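Local coordinates for protein oxidoreductase, zinc-binding dehydrogenase family (Myxococcus xanthus, PDB 5K1S) that acts as a zinc-binding medium-chain reductase in the alternative de novo biosynthesis of isovaleryl coenzyme A, probably with NADP as cofactor, at residues R106-D111 with G118-C123; T168-H173 with Y307-A312; R128-E133 with V143-G148. One frame throughout, in Å; residues are numbered along the deposited sequence.

Contact 1 of 3, residues R106-D111 with G118-C123. With ZN (zinc ion), chain E.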
# COMPACT_ATOMS: atom_id res chain seq x y z
N ARG A 106 19.23 8.13 -8.50
CA ARG A 106 19.17 9.42 -7.83
C ARG A 106 20.01 9.39 -6.57
O ARG A 106 20.39 8.32 -6.07
CB ARG A 106 17.72 9.80 -7.49
CG ARG A 106 17.04 8.81 -6.56
CD ARG A 106 15.63 9.25 -6.19
NE ARG A 106 15.62 10.43 -5.33
CZ ARG A 106 15.88 10.40 -4.03
NH1 ARG A 106 16.20 9.27 -3.42
NH2 ARG A 106 15.84 11.53 -3.32
N MET A 107 20.29 10.57 -6.04
CA MET A 107 21.08 10.72 -4.83
C MET A 107 20.19 10.67 -3.60
O MET A 107 18.97 10.53 -3.68
CB MET A 107 21.88 12.02 -4.88
CG MET A 107 23.09 11.99 -5.79
SD MET A 107 24.24 10.66 -5.37
CE MET A 107 24.66 11.08 -3.69
N SER A 108 20.82 10.79 -2.43
CA SER A 108 20.13 10.75 -1.15
C SER A 108 21.05 11.38 -0.11
O SER A 108 22.23 11.01 -0.04
CB SER A 108 19.76 9.32 -0.77
OG SER A 108 19.12 9.27 0.50
N CYS A 109 20.53 12.32 0.67
CA CYS A 109 21.38 13.09 1.58
C CYS A 109 22.02 12.19 2.63
O CYS A 109 23.22 12.28 2.90
CB CYS A 109 20.58 14.21 2.23
SG CYS A 109 19.44 13.69 3.53
N GLY A 110 21.22 11.31 3.24
CA GLY A 110 21.72 10.39 4.24
C GLY A 110 21.56 10.85 5.68
O GLY A 110 21.94 10.11 6.59
N ASP A 111 21.01 12.04 5.90
CA ASP A 111 20.92 12.62 7.24
C ASP A 111 19.50 12.85 7.73
O ASP A 111 19.27 12.83 8.94
CB ASP A 111 21.67 13.96 7.28
CG ASP A 111 23.15 13.81 6.99
OD1 ASP A 111 23.73 12.78 7.39
OD2 ASP A 111 23.73 14.73 6.36
N GLY A 118 16.28 4.13 6.32
CA GLY A 118 16.40 3.27 5.17
C GLY A 118 15.47 3.60 4.02
O GLY A 118 15.42 2.85 3.05
N ARG A 119 14.73 4.70 4.12
CA ARG A 119 13.81 5.13 3.07
C ARG A 119 14.46 6.15 2.15
O ARG A 119 13.88 7.20 1.86
CB ARG A 119 12.53 5.69 3.69
CG ARG A 119 11.95 4.84 4.82
CD ARG A 119 11.55 3.46 4.34
NE ARG A 119 10.53 3.50 3.29
CZ ARG A 119 9.23 3.60 3.51
NH1 ARG A 119 8.38 3.63 2.49
NH2 ARG A 119 8.76 3.68 4.75
N ASN A 120 15.67 5.85 1.68
CA ASN A 120 16.41 6.81 0.85
C ASN A 120 15.63 7.18 -0.40
O ASN A 120 15.76 8.31 -0.90
CB ASN A 120 17.77 6.23 0.48
CG ASN A 120 18.60 5.86 1.69
OD1 ASN A 120 18.06 5.56 2.76
ND2 ASN A 120 19.92 5.89 1.54
N SER A 121 14.82 6.27 -0.93
CA SER A 121 14.01 6.58 -2.10
C SER A 121 13.11 7.79 -1.87
O SER A 121 12.73 8.45 -2.84
CB SER A 121 13.15 5.37 -2.48
OG SER A 121 13.96 4.26 -2.82
N LEU A 122 12.78 8.09 -0.62
CA LEU A 122 11.85 9.16 -0.29
C LEU A 122 12.54 10.44 0.17
O LEU A 122 11.86 11.40 0.55
CB LEU A 122 10.88 8.69 0.80
CG LEU A 122 10.14 7.38 0.50
CD1 LEU A 122 9.29 6.97 1.69
CD2 LEU A 122 9.29 7.52 -0.75
N CYS A 123 13.87 10.48 0.16
CA CYS A 123 14.59 11.67 0.61
C CYS A 123 14.19 12.88 -0.22
O CYS A 123 14.17 12.82 -1.46
CB CYS A 123 16.09 11.44 0.52
SG CYS A 123 17.09 12.89 0.93
ZN ZN E . 17.67 12.22 3.21
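The guanidinium of Arg106 carries Ser121 O over one face, 3.6 Å from NH1 and offset toward the rim, while Cys123 CB lies in its plane at the edge. Near that plane too, only 23° out of it, is Asn120 O, which accepts a hydrogen bond from Arg106 NH1 at 2.7 Å. This carbonyl oxygen also takes Cys123 N, and the two donors arrive from opposite faces of its plane. Cys123 O sits close to NH2, but the angle is too poor for a bond. An alanine at Arg106 would probably cost Asn120 O one donor, leaving that from Cys123 N, and Cys123 O the positive charge beside it. Ser108 OG, anti to its own backbone N (chi1 178°), rests on Asn120 CB at 3.3 Å. Cys109 N gives a nearly straight hydrogen bond (172°) to Cys123 SG, 3.5 Å away. Both thiolates bind zinc, Cys109 SG at 2.3 Å and Cys123 SG at 2.4 Å. The N-H bond to Cys123 SG would probably draw some charge off that sulfur. Cys112 and Cys115, before and in the helix 113-116 joining the two segments, complete the four-cysteine site, which matches the structural zinc lobe of medium-chain dehydrogenases.

Contact 2 of 3, residues T168-H173 with Y307-A312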
# COMPACT_ATOMS: atom_id res chain seq x y z
N THR A 168 17.45 -5.44 -11.92
CA THR A 168 17.68 -6.21 -10.71
C THR A 168 17.73 -5.32 -9.47
O THR A 168 17.29 -5.74 -8.39
CB THR A 168 18.98 -7.01 -10.83
OG1 THR A 168 18.93 -7.81 -12.02
CG2 THR A 168 19.17 -7.92 -9.62
N GLY A 169 18.25 -4.10 -9.60
CA GLY A 169 18.22 -3.18 -8.49
C GLY A 169 16.81 -2.88 -8.03
O GLY A 169 16.50 -2.94 -6.84
N THR A 170 15.93 -2.57 -8.98
CA THR A 170 14.52 -2.34 -8.65
C THR A 170 13.88 -3.61 -8.10
O THR A 170 13.05 -3.54 -7.19
CB THR A 170 13.77 -1.85 -9.88
OG1 THR A 170 14.40 -0.67 -10.39
CG2 THR A 170 12.32 -1.54 -9.54
N ALA A 171 14.25 -4.77 -8.65
CA ALA A 171 13.68 -6.02 -8.18
C ALA A 171 13.99 -6.25 -6.70
O ALA A 171 13.11 -6.66 -5.93
CB ALA A 171 14.20 -7.18 -9.02
N VAL A 172 15.24 -6.01 -6.29
CA VAL A 172 15.60 -6.17 -4.88
C VAL A 172 14.72 -5.28 -4.02
O VAL A 172 14.14 -5.72 -3.02
CB VAL A 172 17.09 -5.86 -4.67
CG1 VAL A 172 17.44 -5.83 -3.18
CG2 VAL A 172 17.95 -6.89 -5.40
N HIS A 173 14.61 -4.00 -4.38
CA HIS A 173 13.77 -3.08 -3.61
C HIS A 173 12.33 -3.55 -3.57
O HIS A 173 11.67 -3.49 -2.52
CB HIS A 173 13.87 -1.67 -4.21
CG HIS A 173 13.21 -0.62 -3.38
ND1 HIS A 173 13.43 -0.49 -2.03
CD2 HIS A 173 12.34 0.36 -3.72
CE1 HIS A 173 12.72 0.53 -1.57
NE2 HIS A 173 12.05 1.06 -2.57
N TYR A 307 9.85 2.50 -5.00
CA TYR A 307 10.42 3.52 -5.87
C TYR A 307 11.93 3.57 -5.69
O TYR A 307 12.44 3.48 -4.57
CB TYR A 307 9.81 4.89 -5.57
CG TYR A 307 10.35 6.03 -6.42
CD1 TYR A 307 10.07 6.10 -7.77
CD2 TYR A 307 11.13 7.03 -5.85
CE1 TYR A 307 10.56 7.13 -8.55
CE2 TYR A 307 11.62 8.07 -6.61
CZ TYR A 307 11.34 8.12 -7.96
OH TYR A 307 11.83 9.15 -8.73
N ALA A 308 12.64 3.71 -6.81
CA ALA A 308 14.08 3.94 -6.80
C ALA A 308 14.85 2.76 -6.19
O ALA A 308 14.26 1.74 -5.85
CB ALA A 308 14.40 5.22 -6.03
N THR A 309 16.17 2.92 -6.06
CA THR A 309 17.04 1.89 -5.53
C THR A 309 18.05 2.54 -4.59
O THR A 309 18.49 3.66 -4.82
CB THR A 309 17.78 1.14 -6.66
OG1 THR A 309 16.83 0.64 -7.60
CG2 THR A 309 18.60 -0.01 -6.10
N THR A 310 18.40 1.82 -3.52
CA THR A 310 19.34 2.33 -2.53
C THR A 310 20.75 1.81 -2.82
O THR A 310 20.96 0.90 -3.62
CB THR A 310 18.91 1.92 -1.12
OG1 THR A 310 18.98 0.50 -0.98
CG2 THR A 310 17.49 2.39 -0.83
N GLN A 311 21.71 2.41 -2.13
CA GLN A 311 23.11 2.02 -2.30
C GLN A 311 23.32 0.57 -1.88
O GLN A 311 24.10 -0.16 -2.51
CB GLN A 311 24.01 2.95 -1.49
CG GLN A 311 25.47 2.89 -1.87
CD GLN A 311 26.29 3.97 -1.17
OE1 GLN A 311 26.06 4.29 -0.01
NE2 GLN A 311 27.26 4.53 -1.89
N ALA A 312 22.62 0.12 -0.83
CA ALA A 312 22.75 -1.26 -0.39
C ALA A 312 22.08 -2.22 -1.37
O ALA A 312 22.62 -3.29 -1.66
CB ALA A 312 22.14 -1.42 1.01
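Gly169 and Thr170, in a helix that widens to a pi-type turn over 168-173, face Thr309 in an extended stretch of chain. The CA atoms of Thr170 and Thr309 are 5.8 Å apart, the nearest such pair. Ala308 has a positive phi of 64°, and Thr310 forms the N-cap of helix 311-323. Thr309 OG1 sits 3.5 Å from Gly169 C, while its CG2 lies 3.7 Å from Gly169 O. The lack of a side chain at Gly169 is consistent with this close approach. The side chains of Thr170 and Thr309 cross at about a right angle, OG1 to OG1 at 3.9 Å. This joins helix 165-178, which carries the zinc ligand Cys166, to the chain leaving strand 302-305, at the edge of the Rossmann-type parallel sheet within this chain. The His173 ring reaches the other segment because CG stands anti to the backbone N (chi1 -172°). Its CD2 approaches Ala308 O at 3.2 Å, NE2 comes 3.2 Å from Tyr307 O at an angle too poor for a hydrogen bond, and Tyr307 N lies in the ring plane at the edge. ND1 is hydrogen-bonded to Glu313, and Glu300 of the second subunit bonds both NE2 and Tyr307 N.

Contact 3 of 3, residues R128-E133 with V143-G148; sequences RFFGEE and VAPVGG
The Phe130 ring meets strand 141-145 with its outer edge, in the apolar part of the contact. Its CE2 stands 3.9 Å from Ala144 CB, which lies near the ring plane, and its CZ is 4.3 Å from Pro145 CD, reached obliquely. CG of Phe130 lies beside the backbone N and anti to the carbonyl carbon (chi1 -73°), which sets it on the side of the strand.

Backbone carbonyls also approach the ring. Val143 O comes to CE2 of Phe130 at 4.1 Å near the ring plane, and Gly148 O lies 4.0 Å from CE1 of the same ring.

The one charged group to touch the other segment does so through packing. Arg128, its chain bent at chi2 and chi3, brings NH2 to 3.7 Å from Pro145 CG, crossing the proline obliquely.

Backbone hydrogen bonds tie both segments to the same neighbour. Phe129 to Glu132 form a type II turn, with Gly131 at positive phi (84°) and only a weak bond from Glu132 N to Phe129 O, while Gly148 N binds Pro145 O at 2.9 Å. Phe130 pairs with Gln105 and Gly148 with Leu104, which places the chain at 104-105 alongside both.

Contact between the segments is thus by van der Waals packing, with directional bonds going to the chain at 104-105; the Phe130 side chain also lies about 4 Å, between nearest side-chain atoms, from the zinc ligand His79.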
# COMPACT_ATOMS: atom_id res chain seq x y z
N ARG A 128 18.80 14.73 -6.49
CA ARG A 128 19.50 14.86 -7.76
C ARG A 128 19.59 13.51 -8.46
O ARG A 128 19.94 12.50 -7.85
CB ARG A 128 20.89 15.44 -7.53
CG ARG A 128 20.89 16.92 -7.21
CD ARG A 128 21.87 17.24 -6.09
NE ARG A 128 23.18 16.64 -6.32
CZ ARG A 128 24.13 16.53 -5.40
NH1 ARG A 128 23.92 16.99 -4.17
NH2 ARG A 128 25.29 15.96 -5.70
N PHE A 129 19.27 13.51 -9.75
CA PHE A 129 19.36 12.33 -10.59
C PHE A 129 20.61 12.40 -11.47
O PHE A 129 21.04 13.48 -11.87
CB PHE A 129 18.12 12.20 -11.48
CG PHE A 129 16.98 11.46 -10.84
CD1 PHE A 129 16.18 12.08 -9.89
CD2 PHE A 129 16.69 10.15 -11.19
CE1 PHE A 129 15.12 11.40 -9.31
CE2 PHE A 129 15.64 9.47 -10.62
CZ PHE A 129 14.85 10.10 -9.67
N PHE A 130 21.17 11.24 -11.77
CA PHE A 130 22.22 11.16 -12.77
C PHE A 130 21.62 11.35 -14.16
O PHE A 130 20.58 10.77 -14.48
CB PHE A 130 22.96 9.83 -12.68
CG PHE A 130 23.87 9.72 -11.49
CD1 PHE A 130 23.39 9.24 -10.29
CD2 PHE A 130 25.20 10.09 -11.59
CE1 PHE A 130 24.22 9.14 -9.19
CE2 PHE A 130 26.03 9.99 -10.49
CZ PHE A 130 25.55 9.52 -9.29
N GLY A 131 22.26 12.17 -14.97
CA GLY A 131 21.72 12.52 -16.27
C GLY A 131 20.72 13.65 -16.24
O GLY A 131 20.12 13.95 -17.28
N GLU A 132 20.52 14.29 -15.09
CA GLU A 132 19.60 15.42 -14.98
C GLU A 132 20.31 16.59 -14.31
O GLU A 132 21.02 17.35 -14.97
CB GLU A 132 18.34 15.01 -14.23
CG GLU A 132 17.49 14.00 -14.99
CD GLU A 132 16.42 13.36 -14.13
OE1 GLU A 132 15.87 14.04 -13.25
OE2 GLU A 132 16.14 12.16 -14.35
N GLU A 133 20.14 16.75 -12.99
CA GLU A 133 20.79 17.87 -12.31
C GLU A 133 22.31 17.74 -12.35
O GLU A 133 23.01 18.76 -12.36
CB GLU A 133 20.30 17.95 -10.86
CG GLU A 133 18.79 17.89 -10.70
CD GLU A 133 18.31 18.51 -9.41
OE1 GLU A 133 18.79 19.61 -9.07
OE2 GLU A 133 17.47 17.89 -8.73
N VAL A 143 31.58 12.49 -12.87
CA VAL A 143 31.79 12.61 -11.43
C VAL A 143 30.58 12.03 -10.72
O VAL A 143 29.45 12.12 -11.20
CB VAL A 143 32.05 14.08 -11.04
CG1 VAL A 143 31.92 14.28 -9.53
CG2 VAL A 143 33.43 14.50 -11.50
N ALA A 144 30.82 11.44 -9.56
CA ALA A 144 29.76 10.79 -8.80
C ALA A 144 30.03 10.92 -7.31
O ALA A 144 31.09 10.49 -6.84
CB ALA A 144 29.64 9.32 -9.19
N PRO A 145 29.11 11.49 -6.53
CA PRO A 145 29.25 11.41 -5.07
C PRO A 145 29.30 9.96 -4.63
O PRO A 145 28.57 9.11 -5.15
CB PRO A 145 28.00 12.12 -4.55
CG PRO A 145 27.53 12.97 -5.68
CD PRO A 145 27.90 12.23 -6.92
N VAL A 146 30.18 9.66 -3.67
CA VAL A 146 30.33 8.28 -3.24
C VAL A 146 29.00 7.72 -2.76
O VAL A 146 28.76 6.51 -2.84
CB VAL A 146 31.42 8.17 -2.15
CG1 VAL A 146 32.78 8.55 -2.72
CG2 VAL A 146 31.07 9.03 -0.94
N GLY A 147 28.10 8.58 -2.28
CA GLY A 147 26.81 8.14 -1.80
C GLY A 147 25.90 7.56 -2.87
O GLY A 147 24.90 6.92 -2.52
N GLY A 148 26.22 7.76 -4.14
CA GLY A 148 25.39 7.26 -5.22
C GLY A 148 26.04 6.18 -6.06
O GLY A 148 25.67 5.99 -7.22

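Overall arrangement
Contact 2 lies nearest the centre of the chain, its own centre about 7 Å from it, against about 16 and 15 Å for contacts 1 and 3; each nevertheless has three buried residues among six. Contacts 1 and 3 both belong to the GroES-like region and are joined by a probable hydrogen bond from Met107 N to Arg128 O. Contact 2 reaches contact 1 through Ser121 OG and Tyr307 O, and contact 3 through Gln311 beside Val146 and Gly147. Chemistry follows place: metal bonds and a charged donor in the outlying zinc lobe, threonine and histidine packing at the helix that meets the second subunit, and aromatic packing against the strand. Contacts 1 and 2 also touch the second subunit; contact 3 does not.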